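Uly1 (Catenovulum maritimum, PDB 7DRQ) is an ulvan lyase of polysaccharide lyase family 24 that cleaves the algal polysaccharide ulvan, binds calcium and probably has a beta-propeller fold. Local coordinates at residues A[356-365]-A[376-386]. Residues are numbered along the deposited sequence; the frame is centred on the assembly and turned at random.
With CA (calcium ion), chain D.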
loop_
_atom_site.group_PDB
_atom_site.type_symbol
_atom_site.label_atom_id
_atom_site.label_comp_id
_atom_site.label_asym_id
_atom_site.label_seq_id
_atom_site.Cartn_x
_atom_site.Cartn_y
_atom_site.Cartn_z
ATOM N N ASN A 356 6.813 -16.894 14.683
ATOM C CA ASN A 356 6.627 -17.478 16.005
ATOM C C ASN A 356 5.442 -16.867 16.740
ATOM O O ASN A 356 5.279 -17.090 17.947
ATOM C CB ASN A 356 7.903 -17.323 16.829
ATOM C CG ASN A 356 9.055 -18.051 16.202
ATOM O OD1 ASN A 356 8.853 -19.092 15.611
ATOM N ND2 ASN A 356 10.265 -17.482 16.280
ATOM N N GLY A 357 4.599 -16.128 16.033
ATOM C CA GLY A 357 3.380 -15.627 16.635
ATOM C C GLY A 357 3.551 -14.362 17.431
ATOM O O GLY A 357 2.590 -13.935 18.078
ATOM N N ASP A 358 4.748 -13.760 17.420
ATOM C CA ASP A 358 4.957 -12.478 18.089
ATOM C C ASP A 358 4.195 -11.386 17.360
ATOM O O ASP A 358 4.367 -11.191 16.156
ATOM C CB ASP A 358 6.444 -12.102 18.132
ATOM C CG ASP A 358 7.336 -13.251 18.550
ATOM O OD1 ASP A 358 7.201 -13.721 19.702
ATOM O OD2 ASP A 358 8.181 -13.681 17.727
ATOM N N LEU A 359 3.374 -10.654 18.095
ATOM C CA LEU A 359 2.568 -9.576 17.538
ATOM C C LEU A 359 3.251 -8.244 17.826
ATOM O O LEU A 359 3.623 -7.975 18.968
ATOM C CB LEU A 359 1.166 -9.591 18.142
ATOM C CG LEU A 359 0.323 -8.331 17.947
ATOM C CD1 LEU A 359 -0.038 -8.181 16.490
ATOM C CD2 LEU A 359 -0.933 -8.373 18.829
ATOM N N HIS A 360 3.383 -7.408 16.795
ATOM C CA HIS A 360 4.075 -6.128 16.890
ATOM C C HIS A 360 3.276 -5.062 16.160
ATOM O O HIS A 360 2.861 -5.282 15.019
ATOM C CB HIS A 360 5.480 -6.219 16.280
ATOM C CG HIS A 360 6.403 -7.105 17.047
ATOM N ND1 HIS A 360 7.226 -6.632 18.045
ATOM C CD2 HIS A 360 6.613 -8.440 16.987
ATOM C CE1 HIS A 360 7.899 -7.637 18.572
ATOM N NE2 HIS A 360 7.558 -8.743 17.937
ATOM N N LEU A 361 3.072 -3.910 16.807
ATOM C CA LEU A 361 2.431 -2.751 16.189
ATOM C C LEU A 361 3.175 -1.482 16.569
ATOM O O LEU A 361 3.594 -1.318 17.718
ATOM C CB LEU A 361 0.965 -2.589 16.616
ATOM C CG LEU A 361 0.108 -3.858 16.562
ATOM C CD1 LEU A 361 0.022 -4.538 17.934
ATOM C CD2 LEU A 361 -1.275 -3.521 16.036
ATOM N N ILE A 362 3.296 -0.564 15.612
ATOM C CA ILE A 362 3.977 0.702 15.848
ATOM C C ILE A 362 3.060 1.845 15.429
ATOM O O ILE A 362 2.152 1.681 14.611
ATOM C CB ILE A 362 5.324 0.790 15.104
ATOM C CG1 ILE A 362 5.119 0.695 13.595
ATOM C CG2 ILE A 362 6.269 -0.303 15.595
ATOM C CD1 ILE A 362 6.375 1.032 12.803
ATOM N N GLY A 363 3.313 3.013 16.013
ATOM C CA GLY A 363 2.521 4.193 15.719
ATOM C C GLY A 363 3.323 5.452 15.966
ATOM O O GLY A 363 4.330 5.447 16.680
ATOM N N GLN A 364 2.858 6.538 15.357
ATOM C CA GLN A 364 3.365 7.876 15.636
ATOM C C GLN A 364 2.202 8.723 16.131
ATOM O O GLN A 364 1.197 8.882 15.430
ATOM C CB GLN A 364 4.003 8.526 14.412
ATOM C CG GLN A 364 4.641 9.866 14.768
ATOM C CD GLN A 364 5.217 10.598 13.578
ATOM O OE1 GLN A 364 5.484 10.000 12.530
ATOM N NE2 GLN A 364 5.431 11.903 13.738
ATOM N N THR A 365 2.340 9.262 17.334
ATOM C CA THR A 365 1.288 10.042 17.976
ATOM C C THR A 365 1.851 11.423 18.273
ATOM O O THR A 365 2.781 11.551 19.076
ATOM C CB THR A 365 0.816 9.348 19.255
ATOM O OG1 THR A 365 0.338 8.035 18.926
ATOM C CG2 THR A 365 -0.319 10.152 19.945
ATOM N N LYS A 376 6.526 14.574 19.048
ATOM C CA LYS A 376 6.291 13.343 18.299
ATOM C C LYS A 376 6.586 12.160 19.207
ATOM O O LYS A 376 7.699 12.040 19.733
ATOM C CB LYS A 376 7.169 13.279 17.045
ATOM C CG LYS A 376 6.999 14.455 16.088
ATOM C CD LYS A 376 8.003 14.355 14.936
ATOM C CE LYS A 376 7.788 15.432 13.887
ATOM N NZ LYS A 376 8.658 15.216 12.684
ATOM N N VAL A 377 5.600 11.291 19.395
ATOM C CA VAL A 377 5.760 10.112 20.235
ATOM C C VAL A 377 5.660 8.885 19.344
ATOM O O VAL A 377 4.641 8.678 18.672
ATOM C CB VAL A 377 4.705 10.053 21.349
ATOM C CG1 VAL A 377 4.917 8.802 22.186
ATOM C CG2 VAL A 377 4.745 11.331 22.198
ATOM N N TYR A 378 6.702 8.059 19.340
ATOM C CA TYR A 378 6.674 6.800 18.605
ATOM C C TYR A 378 6.432 5.660 19.582
ATOM O O TYR A 378 7.061 5.608 20.641
ATOM C CB TYR A 378 7.981 6.595 17.832
ATOM C CG TYR A 378 8.254 7.729 16.872
ATOM C CD1 TYR A 378 7.761 7.697 15.573
ATOM C CD2 TYR A 378 8.985 8.848 17.275
ATOM C CE1 TYR A 378 7.992 8.740 14.699
ATOM C CE2 TYR A 378 9.220 9.890 16.408
ATOM C CZ TYR A 378 8.727 9.833 15.125
ATOM O OH TYR A 378 8.967 10.878 14.264
ATOM N N SER A 379 5.511 4.755 19.245
ATOM C CA SER A 379 5.179 3.656 20.144
ATOM C C SER A 379 5.431 2.315 19.473
ATOM O O SER A 379 5.317 2.170 18.254
ATOM C CB SER A 379 3.709 3.700 20.629
ATOM O OG SER A 379 2.799 3.773 19.540
ATOM N N HIS A 380 5.789 1.342 20.304
ATOM C CA HIS A 380 5.953 -0.044 19.900
ATOM C C HIS A 380 5.139 -0.885 20.867
ATOM O O HIS A 380 5.406 -0.880 22.072
ATOM C CB HIS A 380 7.425 -0.447 19.929
ATOM C CG HIS A 380 7.691 -1.850 19.485
ATOM N ND1 HIS A 380 8.928 -2.443 19.634
ATOM C CD2 HIS A 380 6.893 -2.778 18.898
ATOM C CE1 HIS A 380 8.882 -3.675 19.154
ATOM N NE2 HIS A 380 7.661 -3.902 18.698
ATOM N N THR A 381 4.144 -1.589 20.345
ATOM C CA THR A 381 3.288 -2.457 21.143
ATOM C C THR A 381 3.556 -3.894 20.723
ATOM O O THR A 381 3.550 -4.195 19.528
ATOM C CB THR A 381 1.816 -2.108 20.933
ATOM O OG1 THR A 381 1.570 -0.784 21.415
ATOM C CG2 THR A 381 0.915 -3.092 21.674
ATOM N N TYR A 382 3.826 -4.778 21.682
ATOM C CA TYR A 382 4.222 -6.110 21.253
ATOM C C TYR A 382 3.820 -7.160 22.274
ATOM O O TYR A 382 3.691 -6.888 23.472
ATOM C CB TYR A 382 5.723 -6.196 20.950
ATOM C CG TYR A 382 6.632 -5.844 22.100
ATOM C CD1 TYR A 382 6.947 -4.516 22.381
ATOM C CD2 TYR A 382 7.182 -6.842 22.908
ATOM C CE1 TYR A 382 7.787 -4.180 23.439
ATOM C CE2 TYR A 382 8.025 -6.522 23.967
ATOM C CZ TYR A 382 8.324 -5.188 24.224
ATOM O OH TYR A 382 9.157 -4.860 25.270
ATOM N N GLN A 383 3.596 -8.364 21.762
ATOM C CA GLN A 383 3.161 -9.498 22.570
ATOM C C GLN A 383 3.989 -10.697 22.124
ATOM O O GLN A 383 3.872 -11.142 20.977
ATOM C CB GLN A 383 1.667 -9.755 22.400
ATOM C CG GLN A 383 1.131 -10.826 23.344
ATOM C CD GLN A 383 -0.281 -11.277 23.001
ATOM O OE1 GLN A 383 -0.625 -11.440 21.835
ATOM N NE2 GLN A 383 -1.099 -11.497 24.029
ATOM N N LYS A 384 4.827 -11.207 23.014
ATOM C CA LYS A 384 5.688 -12.324 22.652
ATOM C C LYS A 384 4.864 -13.605 22.508
ATOM O O LYS A 384 4.055 -13.935 23.383
ATOM C CB LYS A 384 6.779 -12.509 23.705
ATOM C CG LYS A 384 7.735 -13.669 23.392
ATOM C CD LYS A 384 8.949 -13.643 24.304
ATOM C CE LYS A 384 9.790 -14.890 24.113
ATOM N NZ LYS A 384 11.037 -14.855 24.932
ATOM N N ALA A 385 5.064 -14.310 21.389
ATOM C CA ALA A 385 4.483 -15.629 21.131
ATOM C C ALA A 385 2.954 -15.631 21.221
ATOM O O ALA A 385 2.348 -16.673 21.478
ATOM C CB ALA A 385 5.078 -16.685 22.077
ATOM N N GLY A 386 2.319 -14.477 21.016
ATOM C CA GLY A 386 0.869 -14.406 20.935
ATOM C C GLY A 386 0.144 -14.576 22.249
ATOM O O GLY A 386 -1.076 -14.805 22.245
HETATM CA CA CA D . 8.675 -21.483 16.147
HETATM O O HOH W 1 2.397 1.027 19.352
HETATM O O HOH W 2 6.962 13.267 11.585
HETATM O O HOH W 3 2.542 6.488 19.050
HETATM O O HOH W 4 8.795 -20.384 18.479
HETATM O O HOH W 5 7.286 -21.294 14.084
HETATM O O HOH W 6 11.057 -21.247 16.635
#
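His-360 ND1 and His-380 NE2 join two imidazoles rim to rim in a nearly straight hydrogen bond of 2.8 Å, the ring planes 32° apart. His-380, whose chi1 of -178° turns CG away from its own N, reaches diagonally across to His-360 rather than to Ile-362, its partner in register. Second bonds, between Gly-427 N and His-360 NE2 and between Asn-429 OD1 and His-380 ND1, engage both nitrogens of each ring and fix its rotation. Tyr-382 closes the aromatic cluster: its CB lies 3.3 Å from His-360 ND1, while its CD1 sits over one face of the His-380 ring. Further along, the extended Gln-364 runs beside Tyr-378, CD to CE1 3.5 Å, with amide and phenol planes 41° apart. Its NE2 bonds to Asn-366 and shares a water with Lys-376 NZ. On the face bearing Leu-361 and Thr-381, Ser-379 OG touches two waters: one also held by Leu-361 O and Thr-381 OG1, which bonds Thr-392 OG1 as well, the other by Thr-365 OG1 and Val-377 O. Paired antiparallel backbone bonds run from Leu-359–Gln-383 to Thr-365–Val-377. Beyond them, Ala-385 N donates to Asp-358 OD1 (2.8 Å) from the anti side, while OD2 is held by Thr-354 OG1; Asn-356 OD1 binds a calcium ion at 2.5 Å. The two strands form a hairpin within one antiparallel sheet, consistent with a propeller blade, flanked by strands 350-353 and 391-393; Leu-359 and Leu-361 pack on Tyr-295 of strand 290-298, and Thr-381 on Met-328 of strand 326-328.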